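Local coordinates for protein putative citrate lyase (Ralstonia eutropha, PDB 3QQW) that is probably a magnesium-dependent lyase of the HpcH/HpaI aldolase/citrate lyase family, perhaps cleaving (S)-citramalyl-CoA, at residues Q63-A68 against W97-D102. Sequence-based numbering, arbitrary orientation.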
ATOM      1  N   GLN C  63      -4.639  25.787  31.876  1.00 72.80           N
ATOM      2  CA  GLN C  63      -3.296  26.292  32.130  1.00 69.25           C
ATOM      3  C   GLN C  63      -2.470  26.395  30.835  1.00 66.07           C
ATOM      4  O   GLN C  63      -1.247  26.518  30.913  1.00 64.98           O
ATOM      5  CB  GLN C  63      -2.598  25.336  33.114  1.00 70.65           C
ATOM      6  CG  GLN C  63      -2.644  25.714  34.588  1.00 92.55           C
ATOM      7  CD  GLN C  63      -3.978  26.172  35.098  1.00127.46           C
ATOM      8  OE1 GLN C  63      -4.877  25.369  35.368  1.00128.78           O
ATOM      9  NE2 GLN C  63      -4.122  27.481  35.268  1.00123.66           N
ATOM     10  N   GLU C  64      -3.126  26.358  29.655  1.00 58.50           N
ATOM     11  CA  GLU C  64      -2.467  26.346  28.341  1.00 54.99           C
ATOM     12  C   GLU C  64      -1.524  27.513  28.141  1.00 54.42           C
ATOM     13  O   GLU C  64      -0.411  27.280  27.683  1.00 54.21           O
ATOM     14  CB  GLU C  64      -3.478  26.282  27.173  1.00 56.39           C
ATOM     15  CG  GLU C  64      -4.237  24.968  27.090  1.00 58.10           C
ATOM     16  CD  GLU C  64      -5.530  24.919  27.880  1.00 66.46           C
ATOM     17  OE1 GLU C  64      -5.916  25.953  28.472  1.00 58.72           O
ATOM     18  OE2 GLU C  64      -6.180  23.849  27.872  1.00 67.11           O
ATOM     19  N   ARG C  65      -1.944  28.749  28.471  1.00 49.43           N
ATOM     20  CA  ARG C  65      -1.092  29.942  28.357  1.00 47.61           C
ATOM     21  C   ARG C  65       0.112  29.824  29.310  1.00 50.59           C
ATOM     22  O   ARG C  65       1.249  29.955  28.865  1.00 50.70           O
ATOM     23  CB  ARG C  65      -1.889  31.226  28.640  1.00 46.16           C
ATOM     24  CG  ARG C  65      -0.995  32.431  28.982  1.00 48.41           C
ATOM     25  CD  ARG C  65      -1.676  33.788  28.896  1.00 49.63           C
ATOM     26  NE  ARG C  65      -2.045  34.138  27.519  1.00 61.44           N
ATOM     27  CZ  ARG C  65      -1.222  34.680  26.620  1.00 72.59           C
ATOM     28  NH1 ARG C  65       0.044  34.954  26.944  1.00 52.06           N
ATOM     29  NH2 ARG C  65      -1.655  34.944  25.389  1.00 50.55           N
ATOM     30  N   GLU C  66      -0.147  29.536  30.599  1.00 46.26           N
ATOM     31  CA  GLU C  66       0.853  29.386  31.643  1.00 46.13           C
ATOM     32  C   GLU C  66       1.923  28.325  31.270  1.00 49.05           C
ATOM     33  O   GLU C  66       3.123  28.563  31.469  1.00 49.55           O
ATOM     34  CB  GLU C  66       0.145  29.012  32.951  1.00 49.61           C
ATOM     35  CG  GLU C  66       1.043  28.923  34.176  1.00 63.88           C
ATOM     36  CD  GLU C  66       0.409  28.328  35.421  1.00 84.17           C
ATOM     37  OE1 GLU C  66      -0.842  28.293  35.511  1.00 72.19           O
ATOM     38  OE2 GLU C  66       1.177  27.905  36.317  1.00 78.24           O
ATOM     39  N   HIS C  67       1.485  27.179  30.727  1.00 42.78           N
ATOM     40  CA  HIS C  67       2.352  26.081  30.327  1.00 39.67           C
ATOM     41  C   HIS C  67       3.190  26.447  29.124  1.00 43.99           C
ATOM     42  O   HIS C  67       4.392  26.140  29.125  1.00 44.50           O
ATOM     43  CB  HIS C  67       1.544  24.829  30.041  1.00 39.42           C
ATOM     44  CG  HIS C  67       2.389  23.601  30.049  1.00 41.34           C
ATOM     45  ND1 HIS C  67       3.048  23.160  28.900  1.00 41.55           N
ATOM     46  CD2 HIS C  67       2.658  22.750  31.063  1.00 42.52           C
ATOM     47  CE1 HIS C  67       3.702  22.074  29.265  1.00 39.85           C
ATOM     48  NE2 HIS C  67       3.474  21.773  30.548  1.00 41.16           N
ATOM     49  N   ALA C  68       2.582  27.112  28.102  1.00 40.34           N
ATOM     50  CA  ALA C  68       3.333  27.558  26.902  1.00 38.97           C
ATOM     51  C   ALA C  68       4.376  28.641  27.292  1.00 42.37           C
ATOM     52  O   ALA C  68       5.493  28.622  26.788  1.00 43.12           O
ATOM     53  CB  ALA C  68       2.385  28.073  25.825  1.00 39.66           C
ATOM     54  N   TRP C  97      -4.061  26.100  20.044  1.00 40.60           N
ATOM     55  CA  TRP C  97      -2.894  25.854  19.181  1.00 39.99           C
ATOM     56  C   TRP C  97      -2.220  27.143  18.671  1.00 42.52           C
ATOM     57  O   TRP C  97      -0.997  27.207  18.703  1.00 40.04           O
ATOM     58  CB  TRP C  97      -3.184  24.858  18.016  1.00 37.83           C
ATOM     59  CG  TRP C  97      -3.891  25.398  16.802  1.00 39.92           C
ATOM     60  CD1 TRP C  97      -5.202  25.213  16.477  1.00 43.74           C
ATOM     61  CD2 TRP C  97      -3.286  26.051  15.668  1.00 40.13           C
ATOM     62  NE1 TRP C  97      -5.464  25.751  15.242  1.00 43.47           N
ATOM     63  CE2 TRP C  97      -4.312  26.282  14.724  1.00 44.84           C
ATOM     64  CE3 TRP C  97      -1.979  26.503  15.376  1.00 41.12           C
ATOM     65  CZ2 TRP C  97      -4.084  26.953  13.507  1.00 45.70           C
ATOM     66  CZ3 TRP C  97      -1.763  27.193  14.182  1.00 43.91           C
ATOM     67  CH2 TRP C  97      -2.804  27.408  13.263  1.00 46.04           C
ATOM     68  N   ARG C  98      -2.993  28.156  18.244  1.00 41.29           N
ATOM     69  CA  ARG C  98      -2.444  29.431  17.749  1.00 42.16           C
ATOM     70  C   ARG C  98      -1.745  30.187  18.870  1.00 46.32           C
ATOM     71  O   ARG C  98      -0.649  30.709  18.668  1.00 46.39           O
ATOM     72  CB  ARG C  98      -3.555  30.305  17.142  1.00 43.96           C
ATOM     73  CG  ARG C  98      -3.996  29.823  15.786  1.00 50.15           C
ATOM     74  CD  ARG C  98      -5.072  30.723  15.240  1.00 52.82           C
ATOM     75  NE  ARG C  98      -5.119  30.638  13.788  1.00 49.03           N
ATOM     76  CZ  ARG C  98      -5.974  29.880  13.110  1.00 64.88           C
ATOM     77  NH1 ARG C  98      -6.875  29.144  13.755  1.00 45.14           N
ATOM     78  NH2 ARG C  98      -5.939  29.854  11.782  1.00 50.17           N
ATOM     79  N   GLN C  99      -2.366  30.194  20.067  1.00 43.88           N
ATOM     80  CA  GLN C  99      -1.828  30.803  21.283  1.00 43.95           C
ATOM     81  C   GLN C  99      -0.498  30.133  21.660  1.00 45.52           C
ATOM     82  O   GLN C  99       0.444  30.842  21.997  1.00 46.49           O
ATOM     83  CB  GLN C  99      -2.848  30.709  22.422  1.00 45.96           C
ATOM     84  CG  GLN C  99      -2.406  31.397  23.709  1.00 44.06           C
ATOM     85  CD  GLN C  99      -3.453  31.263  24.775  1.00 58.29           C
ATOM     86  OE1 GLN C  99      -3.476  30.282  25.526  1.00 44.58           O
ATOM     87  NE2 GLN C  99      -4.354  32.237  24.843  1.00 55.05           N
ATOM     88  N   ASP C 100      -0.406  28.791  21.556  1.00 40.42           N
ATOM     89  CA  ASP C 100       0.844  28.052  21.808  1.00 39.08           C
ATOM     90  C   ASP C 100       1.926  28.541  20.874  1.00 43.68           C
ATOM     91  O   ASP C 100       3.036  28.777  21.304  1.00 43.34           O
ATOM     92  CB  ASP C 100       0.675  26.534  21.604  1.00 39.25           C
ATOM     93  CG  ASP C 100      -0.245  25.776  22.546  1.00 47.67           C
ATOM     94  OD1 ASP C 100      -0.481  26.266  23.680  1.00 49.36           O
ATOM     95  OD2 ASP C 100      -0.692  24.669  22.169  1.00 48.50           O
ATOM     96  N   VAL C 101       1.589  28.712  19.587  1.00 42.46           N
ATOM     97  CA  VAL C 101       2.512  29.178  18.540  1.00 41.15           C
ATOM     98  C   VAL C 101       2.939  30.609  18.874  1.00 45.23           C
ATOM     99  O   VAL C 101       4.143  30.866  18.954  1.00 44.53           O
ATOM    100  CB  VAL C 101       1.907  29.040  17.120  1.00 42.64           C
ATOM    101  CG1 VAL C 101       2.775  29.742  16.081  1.00 42.43           C
ATOM    102  CG2 VAL C 101       1.721  27.568  16.753  1.00 39.98           C
ATOM    103  N   ASP C 102       1.969  31.515  19.136  1.00 42.13           N
ATOM    104  CA  ASP C 102       2.277  32.904  19.503  1.00 42.46           C
ATOM    105  C   ASP C 102       3.266  32.977  20.667  1.00 47.95           C
ATOM    106  O   ASP C 102       4.326  33.579  20.536  1.00 49.19           O
ATOM    107  CB  ASP C 102       1.006  33.667  19.890  1.00 45.30           C
ATOM    108  CG  ASP C 102      -0.041  33.785  18.816  1.00 51.06           C
ATOM    109  OD1 ASP C 102       0.291  33.530  17.631  1.00 49.65           O
ATOM    110  OD2 ASP C 102      -1.208  34.111  19.161  1.00 54.84           O
TER
HETATM  111  O   HOH W   1      -0.142  25.161  25.971  1.00 47.38           O
HETATM  112  O   HOH W   2      -5.090  33.448  27.675  1.00 56.99           O
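Helices 64-76 and 97-107 stand side by side on the outside of this TIM (beta/alpha)8 barrel, and their first turns pack together on one flank and part on the other. Here they run nearly parallel, crossing at -28° with axes 9.5 Å apart. On the buried side Ala68, pointing at the other helix, brings its CB to 4.0 Å from Asp100 OD1, and Ala68 also touches Ile103 further along helix 97-107. The other carboxylate oxygen, Asp100 OD2, is hydrogen-bonded to His90. The exposed side is looser. Gln99, its CG anti to the backbone N (chi1 -176°) and its chain extended beyond CG, reaches across until OE1 lies 3.6 Å from Arg65 CB. The two side chains cross at about a right angle, with guanidinium and amide planes 62° apart and no direct hydrogen bond; Arg65 NH1 instead pairs with Glu69. A water in the guanidinium plane accepts from Arg65 NE and, weakly, from Gln99 NE2. The inner bridge is firmer: one water donates to Glu64 O at 2.7 Å and to Asp100 OD1 at 2.6 Å.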